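Local coordinates for trichomaglin (Trichosanthes lepiniana, PDB 1SGL), which probably cleaves RNA as an S-like ribonuclease of the ribonuclease T2 family, at residues Y7-L12 and S180-K185. Numbering follows the deposited sequence.
Sequences YFILAL and SLCFDK. With SO4 (sulfate ion), chain D.
Phe8 and Leu10 pair with Phe183 and Leu181 through two reciprocal sets of backbone hydrogen bonds, which join residues 7-12 and 180-184 as antiparallel strands. Phe8 N gives a short bond to Phe183 O (2.7 Å), returned from Phe183 N to Phe8 O at 2.9 Å. Two residues further along, past the non-hydrogen-bonded pair Ile9-Cys182, Leu10 N meets Leu181 O at 2.8 Å in an almost straight bond (174°), and Leu181 N closes the ring on Leu10 O. Three of these carbonyls also take a CA-H...O contact: Phe8 O from Cys182, Leu181 O from Ile9 and Leu10 O from Ser180, the last with CA and O 3.2 Å apart.

Apolar packing divides between the two faces of the sheet. On the face carrying Phe8, Leu10, Leu181 and Phe183, the Phe183 ring turns its edge to Leu10, with CE1 3.9 Å from Leu10 CB. Helix 116-129 packs over this side, Thr123 against Leu10 and Leu126 against Phe183, while the Phe8 ring lies nearly parallel to that of Phe187. On the other face, with chi1 at -59°, Ile9 CG1 stands beside the backbone N and CG2 is anti to it, and CG2 meets Ser180 CB at 3.7 Å. Ile9 CG1 lies near Cys182 SG, which is tied by a disulfide to Cys192. At the strand end, Asp184 CB approaches the Tyr7 ring at CD2.

Polar groups mark both ends. Ser180 OG lies 3.1 Å from O2 of a sulfate ion, probably from the crystallisation liquor, that Arg46 and Lys167 also bind. At the far end the Asp184 carboxylate forms a salt bridge with Arg190 through OD2, and OD1 accepts a hydrogen bond from Lys188 N.

Strand 7-14 also pairs with strand 40-47, so this buried contact forms part of the central antiparallel sheet, flanked by helices, of the alpha+beta ribonuclease T2 fold.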
loop_
_atom_site.group_PDB
_atom_site.type_symbol
_atom_site.label_atom_id
_atom_site.label_comp_id
_atom_site.label_asym_id
_atom_site.label_seq_id
_atom_site.Cartn_x
_atom_site.Cartn_y
_atom_site.Cartn_z
ATOM N N TYR A 7 -16.170 4.781 -0.563
ATOM C CA TYR A 7 -15.111 4.021 0.074
ATOM C C TYR A 7 -13.682 4.516 -0.085
ATOM O O TYR A 7 -13.373 5.318 -0.959
ATOM C CB TYR A 7 -15.176 2.577 -0.426
ATOM C CG TYR A 7 -16.576 1.995 -0.449
ATOM C CD1 TYR A 7 -17.334 1.985 -1.627
ATOM C CD2 TYR A 7 -17.144 1.458 0.705
ATOM C CE1 TYR A 7 -18.623 1.449 -1.648
ATOM C CE2 TYR A 7 -18.425 0.925 0.694
ATOM C CZ TYR A 7 -19.158 0.924 -0.484
ATOM O OH TYR A 7 -20.429 0.413 -0.480
ATOM N N PHE A 8 -12.822 4.006 0.792
ATOM C CA PHE A 8 -11.400 4.298 0.780
ATOM C C PHE A 8 -10.684 3.021 0.340
ATOM O O PHE A 8 -11.151 1.905 0.594
ATOM C CB PHE A 8 -10.897 4.665 2.179
ATOM C CG PHE A 8 -11.218 6.066 2.604
ATOM C CD1 PHE A 8 -12.152 6.305 3.606
ATOM C CD2 PHE A 8 -10.567 7.148 2.018
ATOM C CE1 PHE A 8 -12.434 7.614 4.024
ATOM C CE2 PHE A 8 -10.838 8.453 2.422
ATOM C CZ PHE A 8 -11.771 8.687 3.427
ATOM N N ILE A 9 -9.558 3.189 -0.334
ATOM C CA ILE A 9 -8.762 2.060 -0.750
ATOM C C ILE A 9 -7.382 2.210 -0.125
ATOM O O ILE A 9 -6.760 3.279 -0.221
ATOM C CB ILE A 9 -8.576 2.001 -2.277
ATOM C CG1 ILE A 9 -9.935 1.902 -2.973
ATOM C CG2 ILE A 9 -7.706 0.790 -2.645
ATOM C CD1 ILE A 9 -9.841 1.907 -4.478
ATOM N N LEU A 10 -6.923 1.151 0.534
ATOM C CA LEU A 10 -5.595 1.115 1.138
ATOM C C LEU A 10 -4.784 0.199 0.235
ATOM O O LEU A 10 -5.014 -1.007 0.197
ATOM C CB LEU A 10 -5.634 0.532 2.554
ATOM C CG LEU A 10 -4.269 0.288 3.223
ATOM C CD1 LEU A 10 -3.489 1.589 3.344
ATOM C CD2 LEU A 10 -4.482 -0.331 4.602
ATOM N N ALA A 11 -3.848 0.782 -0.502
ATOM C CA ALA A 11 -3.010 0.032 -1.424
ATOM C C ALA A 11 -1.704 -0.410 -0.777
ATOM O O ALA A 11 -0.971 0.405 -0.209
ATOM C CB ALA A 11 -2.721 0.881 -2.651
ATOM N N LEU A 12 -1.424 -1.705 -0.861
ATOM C CA LEU A 12 -0.204 -2.274 -0.302
ATOM C C LEU A 12 0.612 -2.890 -1.427
ATOM O O LEU A 12 0.054 -3.421 -2.383
ATOM C CB LEU A 12 -0.528 -3.358 0.725
ATOM C CG LEU A 12 -1.430 -2.979 1.900
ATOM C CD1 LEU A 12 -1.582 -4.192 2.820
ATOM C CD2 LEU A 12 -0.838 -1.800 2.661
ATOM N N SER A 180 -4.967 -4.621 -2.221
ATOM C CA SER A 180 -5.709 -3.485 -1.709
ATOM C C SER A 180 -6.882 -3.890 -0.834
ATOM O O SER A 180 -7.541 -4.898 -1.093
ATOM C CB SER A 180 -6.230 -2.639 -2.872
ATOM O OG SER A 180 -5.171 -2.251 -3.734
ATOM N N LEU A 181 -7.130 -3.104 0.208
ATOM C CA LEU A 181 -8.258 -3.345 1.097
ATOM C C LEU A 181 -9.197 -2.153 0.943
ATOM O O LEU A 181 -8.754 -1.016 0.751
ATOM C CB LEU A 181 -7.812 -3.469 2.563
ATOM C CG LEU A 181 -6.887 -4.628 2.955
ATOM C CD1 LEU A 181 -6.530 -4.512 4.427
ATOM C CD2 LEU A 181 -7.561 -5.955 2.677
ATOM N N CYS A 182 -10.492 -2.412 1.019
ATOM C CA CYS A 182 -11.472 -1.347 0.883
ATOM C C CYS A 182 -12.150 -1.085 2.231
ATOM O O CYS A 182 -12.324 -2.004 3.034
ATOM C CB CYS A 182 -12.464 -1.728 -0.228
ATOM S SG CYS A 182 -11.574 -1.862 -1.823
ATOM N N PHE A 183 -12.488 0.175 2.491
ATOM C CA PHE A 183 -13.127 0.570 3.752
ATOM C C PHE A 183 -14.217 1.619 3.512
ATOM O O PHE A 183 -14.133 2.388 2.549
ATOM C CB PHE A 183 -12.095 1.195 4.712
ATOM C CG PHE A 183 -10.948 0.292 5.068
ATOM C CD1 PHE A 183 -9.818 0.226 4.260
ATOM C CD2 PHE A 183 -10.991 -0.479 6.226
ATOM C CE1 PHE A 183 -8.738 -0.593 4.599
ATOM C CE2 PHE A 183 -9.923 -1.303 6.577
ATOM C CZ PHE A 183 -8.793 -1.359 5.763
ATOM N N ASP A 184 -15.228 1.671 4.380
ATOM C CA ASP A 184 -16.257 2.697 4.218
ATOM C C ASP A 184 -15.821 3.969 4.950
ATOM O O ASP A 184 -14.725 4.015 5.512
ATOM C CB ASP A 184 -17.637 2.232 4.718
ATOM C CG ASP A 184 -17.643 1.813 6.169
ATOM O OD1 ASP A 184 -16.864 2.346 6.982
ATOM O OD2 ASP A 184 -18.463 0.940 6.505
ATOM N N LYS A 185 -16.662 5.002 4.924
ATOM C CA LYS A 185 -16.336 6.271 5.577
ATOM C C LYS A 185 -16.040 6.102 7.058
ATOM O O LYS A 185 -15.329 6.915 7.639
ATOM C CB LYS A 185 -17.478 7.277 5.423
ATOM C CG LYS A 185 -17.859 7.611 3.995
ATOM C CD LYS A 185 -16.763 8.358 3.278
ATOM C CE LYS A 185 -17.216 8.782 1.887
ATOM N NZ LYS A 185 -18.314 9.790 1.913
HETATM S S SO4 D . -6.172 -0.716 -7.467
HETATM O O1 SO4 D . -5.292 -0.201 -8.535
HETATM O O2 SO4 D . -5.618 -0.353 -6.145
HETATM O O3 SO4 D . -6.251 -2.186 -7.589
HETATM O O4 SO4 D . -7.519 -0.126 -7.611
#